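Local coordinates for levoglucosan dehydrogenase (Pseudarthrobacter phenanthrenivorans, PDB 6A3F), which catalyses the NAD(+)-dependent oxidation of levoglucosan to 3-dehydrolevoglucosan, working as a homotetramer of the Gfo/Idh/MocA family, at residues P46-W50 with E343-P347; Y384-I389 with V405-S409. All blocks are in the same frame, centred on the assembly; numbering follows the deposited sequence.

In the fold
The two contacts lie on opposite sides of the chain's centre, their own centres about 34 Å apart, and they share no helix or strand. Contact 1 is the more fully buried, although farther from the chain's centre, partly because a second subunit covers part of it: it brings the end of helix 35-48, in the NAD-binding Rossmann fold, against the loop that precedes helix 355-371. Its chemistry is aromatic, with one water joining the two backbones. Contact 2, partly buried and touched by no other chain of the assembly, holds the C-terminal tail to helix 380-399. There a glutamine amide makes direct hydrogen bonds to the tail backbone, flanked by aliphatic contacts.

Contact 1 (P46-W50 with E343-P347); sequences PMFFW and EGLWP
The carbonyl oxygen of Phe48 is gripped from two directions. Water 1 donates to Phe48 O over 2.7 Å and also to Glu343 O, so that the backbone ending helix 35-48 and the short 3-10 segment are joined through a single solvent molecule. A weaker CA-H...O contact adds to this, Gly344 CA standing 3.3 Å from Phe48 O. Gly344, which has no side chain, also lays this CA directly over one face of the Phe49 ring, 3.9 Å from the ring centroid and 20° off its normal, a CH-pi contact displaced toward the rim at CE1. Glu343 reaches a different part of Phe49: its chain bends at chi2 and brings OE2 to the ring edge, in plane, 3.8 Å from CE1.

The Phe48 ring meets the rest of the loop. With CG anti to the carbonyl carbon (chi1 -80°), it passes close to the backbone, Phe48 CD2 lying 3.1 Å from Gly344 O. Leu345 CD2 meets the edge of this ring, and the far end of the ring turns its edge to the face of Trp346 in an offset edge-to-face pair. The centroid of the Phe48 ring lies 5.4 Å from that of the six-membered ring of Trp346, with the planes at 71°. Trp346 NE1 is hydrogen-bonded to Glu357 OE2, in helix 355-371.

Phe49 stacks on His364 and Phe48 packs on Ile360, both in helix 355-371, while Lys36 of the second subunit makes a cation-pi contact with Phe48 and hydrogen bonds to Gly344 O and Leu345 O. The contact thus joins the end of Rossmann helix 35-48, the loop after strand 330-334 and helix 355-371 at a subunit interface.

Contact 2 (Y384-I389 with V405-S409); sequences YQVALI and VPQIS
Gln385 supplies both direct hydrogen bonds, one from each end of its amide. Its NE2 donates to Pro406 O over 2.9 Å, nearly straight at 173° and almost exactly in the amide plane, while OE1 accepts from Ile408 N over 3.0 Å, in the carbonyl plane. Two bonds to backbone atoms two residues apart fix the rotation of the amide and imitate the pair of bonds that a residue in a parallel strand would make. The side chain leaves with CG anti to the backbone N (chi1 -176°) and then bends at chi2, which turns the amide toward the tail. Water 2 also donates to OE1 and links it weakly to Ser409 N.

The apolar contacts lie on either side of this amide. Ile408 CD1 comes within 3.3 Å of Tyr384 CD2, approaching the ring obliquely, and also meets Leu388 CD1 at 3.7 Å; Leu388 CD1 in turn lies over one face of the Tyr384 ring. Beyond the amide, Val405 CG1 touches Ile389 CG1 at 3.6 Å.

Val405, just after strand 403-404, which is outermost within this chain, also makes backbone hydrogen bonds with Ser226. The contact is an example of a C-terminal tail leaving the large mixed sheet in the substrate-binding alpha/beta domain and folding back along helix 380-399.

Contact 1 (P46-W50 with E343-P347)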
# COMPACT_ATOMS: atom_id res chain seq x y z
N PRO B 46 28.31 -19.53 -5.59
CA PRO B 46 28.54 -20.75 -4.77
C PRO B 46 28.35 -20.55 -3.25
O PRO B 46 28.13 -21.52 -2.51
CB PRO B 46 29.98 -21.12 -5.13
CG PRO B 46 30.62 -19.81 -5.49
CD PRO B 46 29.54 -19.04 -6.22
N MET B 47 28.46 -19.34 -2.75
CA MET B 47 28.18 -19.07 -1.35
C MET B 47 26.71 -19.39 -1.07
O MET B 47 26.40 -19.87 0.01
CB MET B 47 28.42 -17.60 -0.95
CG MET B 47 29.78 -17.07 -1.30
SD MET B 47 29.88 -15.32 -0.83
CE MET B 47 31.58 -14.89 -1.25
N PHE B 48 25.84 -19.10 -2.04
CA PHE B 48 24.39 -19.22 -1.86
C PHE B 48 23.91 -20.63 -2.13
O PHE B 48 23.01 -21.13 -1.45
CB PHE B 48 23.68 -18.20 -2.76
CG PHE B 48 23.67 -16.79 -2.20
CD1 PHE B 48 24.81 -16.23 -1.65
CD2 PHE B 48 22.53 -16.01 -2.21
CE1 PHE B 48 24.81 -14.95 -1.13
CE2 PHE B 48 22.52 -14.74 -1.67
CZ PHE B 48 23.65 -14.20 -1.12
N PHE B 49 24.49 -21.24 -3.16
CA PHE B 49 24.01 -22.52 -3.64
C PHE B 49 25.17 -23.51 -3.57
O PHE B 49 26.06 -23.48 -4.44
CB PHE B 49 23.52 -22.37 -5.07
CG PHE B 49 22.28 -21.55 -5.28
CD1 PHE B 49 21.02 -22.12 -5.18
CD2 PHE B 49 22.37 -20.20 -5.58
CE1 PHE B 49 19.88 -21.38 -5.41
CE2 PHE B 49 21.21 -19.46 -5.78
CZ PHE B 49 19.97 -20.06 -5.73
N TRP B 50 25.18 -24.35 -2.54
CA TRP B 50 26.34 -25.18 -2.23
C TRP B 50 25.93 -26.61 -1.84
O TRP B 50 25.04 -26.83 -0.99
CB TRP B 50 27.18 -24.55 -1.12
CG TRP B 50 28.48 -25.27 -0.95
CD1 TRP B 50 28.77 -26.26 -0.05
CD2 TRP B 50 29.66 -25.11 -1.75
NE1 TRP B 50 30.06 -26.68 -0.21
CE2 TRP B 50 30.64 -26.00 -1.24
CE3 TRP B 50 30.01 -24.28 -2.82
CZ2 TRP B 50 31.93 -26.08 -1.76
CZ3 TRP B 50 31.29 -24.35 -3.33
CH2 TRP B 50 32.23 -25.26 -2.82
N GLU B 343 16.02 -22.09 -1.09
CA GLU B 343 17.12 -22.86 -0.50
C GLU B 343 18.43 -22.10 -0.64
O GLU B 343 19.39 -22.31 0.15
CB GLU B 343 17.22 -24.26 -1.15
CG GLU B 343 17.78 -24.27 -2.56
CD GLU B 343 16.81 -23.93 -3.67
OE1 GLU B 343 15.61 -23.62 -3.38
OE2 GLU B 343 17.25 -24.00 -4.85
N GLY B 344 18.53 -21.27 -1.66
CA GLY B 344 19.77 -20.48 -1.86
C GLY B 344 19.73 -19.10 -1.21
O GLY B 344 20.75 -18.40 -1.26
N LEU B 345 18.65 -18.72 -0.54
CA LEU B 345 18.51 -17.30 -0.16
C LEU B 345 18.40 -17.16 1.37
O LEU B 345 19.21 -17.70 2.10
CB LEU B 345 17.29 -16.72 -0.92
CG LEU B 345 17.40 -16.86 -2.44
CD1 LEU B 345 16.14 -16.47 -3.16
CD2 LEU B 345 18.59 -16.06 -2.91
N TRP B 346 17.52 -16.29 1.84
CA TRP B 346 17.59 -15.80 3.21
C TRP B 346 16.74 -16.66 4.15
O TRP B 346 15.83 -17.31 3.70
CB TRP B 346 17.19 -14.32 3.28
CG TRP B 346 18.03 -13.46 2.38
CD1 TRP B 346 17.57 -12.66 1.37
CD2 TRP B 346 19.46 -13.30 2.39
NE1 TRP B 346 18.60 -12.00 0.77
CE2 TRP B 346 19.78 -12.37 1.36
CE3 TRP B 346 20.51 -13.80 3.15
CZ2 TRP B 346 21.07 -11.96 1.10
CZ3 TRP B 346 21.80 -13.41 2.88
CH2 TRP B 346 22.09 -12.52 1.83
N PRO B 347 17.06 -16.62 5.46
CA PRO B 347 16.47 -17.51 6.47
C PRO B 347 14.97 -17.31 6.67
O PRO B 347 14.30 -18.25 7.11
CB PRO B 347 17.21 -17.25 7.81
CG PRO B 347 18.22 -16.19 7.52
CD PRO B 347 18.25 -16.03 6.01
O HOH W 1 21.94 -21.00 1.00

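Contact 2 (Y384-I389 with V405-S409)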
# COMPACT_ATOMS: atom_id res chain seq x y z
N TYR B 384 15.91 -14.51 -29.38
CA TYR B 384 15.52 -14.31 -30.76
C TYR B 384 13.99 -14.19 -30.91
O TYR B 384 13.56 -13.31 -31.65
CB TYR B 384 16.13 -15.45 -31.59
CG TYR B 384 15.73 -15.46 -33.05
CD1 TYR B 384 15.59 -14.28 -33.76
CD2 TYR B 384 15.53 -16.66 -33.72
CE1 TYR B 384 15.22 -14.29 -35.11
CE2 TYR B 384 15.13 -16.69 -35.05
CZ TYR B 384 15.01 -15.50 -35.75
OH TYR B 384 14.63 -15.54 -37.06
N GLN B 385 13.19 -15.00 -30.18
CA GLN B 385 11.74 -14.88 -30.23
C GLN B 385 11.31 -13.49 -29.76
O GLN B 385 10.38 -12.89 -30.31
CB GLN B 385 11.07 -15.97 -29.38
CG GLN B 385 9.54 -15.93 -29.48
CD GLN B 385 9.05 -16.22 -30.89
OE1 GLN B 385 9.03 -17.37 -31.32
NE2 GLN B 385 8.65 -15.19 -31.61
N VAL B 386 11.97 -12.95 -28.74
CA VAL B 386 11.66 -11.60 -28.30
C VAL B 386 12.02 -10.60 -29.41
O VAL B 386 11.25 -9.66 -29.69
CB VAL B 386 12.35 -11.28 -26.96
CG1 VAL B 386 12.25 -9.80 -26.61
CG2 VAL B 386 11.77 -12.15 -25.86
N ALA B 387 13.19 -10.77 -30.03
CA ALA B 387 13.56 -9.85 -31.15
C ALA B 387 12.51 -9.88 -32.27
O ALA B 387 12.23 -8.81 -32.89
CB ALA B 387 14.94 -10.20 -31.66
N LEU B 388 11.93 -11.06 -32.52
CA LEU B 388 10.88 -11.24 -33.56
C LEU B 388 9.62 -10.52 -33.11
O LEU B 388 8.95 -9.87 -33.91
CB LEU B 388 10.58 -12.71 -33.84
CG LEU B 388 11.66 -13.51 -34.59
CD1 LEU B 388 11.30 -14.97 -34.66
CD2 LEU B 388 11.88 -12.95 -36.00
N ILE B 389 9.35 -10.55 -31.79
CA ILE B 389 8.19 -9.83 -31.28
C ILE B 389 8.42 -8.34 -31.43
O ILE B 389 7.52 -7.64 -31.86
CB ILE B 389 7.91 -10.19 -29.81
CG1 ILE B 389 7.33 -11.60 -29.69
CG2 ILE B 389 7.00 -9.15 -29.21
CD1 ILE B 389 7.54 -12.21 -28.32
N VAL B 405 3.23 -12.69 -35.29
CA VAL B 405 4.57 -12.92 -34.81
C VAL B 405 4.97 -14.33 -35.20
O VAL B 405 4.39 -15.27 -34.72
CB VAL B 405 4.72 -12.73 -33.28
CG1 VAL B 405 6.18 -12.83 -32.89
CG2 VAL B 405 4.14 -11.41 -32.79
N PRO B 406 5.99 -14.49 -36.05
CA PRO B 406 6.53 -15.80 -36.35
C PRO B 406 7.03 -16.47 -35.08
O PRO B 406 7.57 -15.75 -34.24
CB PRO B 406 7.74 -15.56 -37.27
CG PRO B 406 7.71 -14.10 -37.61
CD PRO B 406 6.85 -13.43 -36.57
N GLN B 407 6.88 -17.80 -35.00
CA GLN B 407 7.08 -18.54 -33.78
C GLN B 407 8.12 -19.64 -33.99
O GLN B 407 7.86 -20.58 -34.70
CB GLN B 407 5.76 -19.17 -33.30
CG GLN B 407 5.81 -19.53 -31.82
CD GLN B 407 4.72 -20.47 -31.35
OE1 GLN B 407 3.54 -20.12 -31.28
NE2 GLN B 407 5.13 -21.67 -30.97
N ILE B 408 9.23 -19.58 -33.27
CA ILE B 408 10.39 -20.44 -33.53
C ILE B 408 10.15 -21.89 -33.08
O ILE B 408 10.52 -22.82 -33.82
CB ILE B 408 11.63 -19.86 -32.83
CG1 ILE B 408 11.94 -18.47 -33.37
CG2 ILE B 408 12.83 -20.79 -32.92
CD1 ILE B 408 12.67 -17.61 -32.39
N SER B 409 9.56 -22.08 -31.88
CA SER B 409 9.74 -23.33 -31.09
C SER B 409 9.14 -24.55 -31.80
O SER B 409 7.92 -24.66 -31.94
CB SER B 409 9.16 -23.17 -29.70
OG SER B 409 7.81 -22.74 -29.77
O HOH W 2 9.34 -19.70 -29.61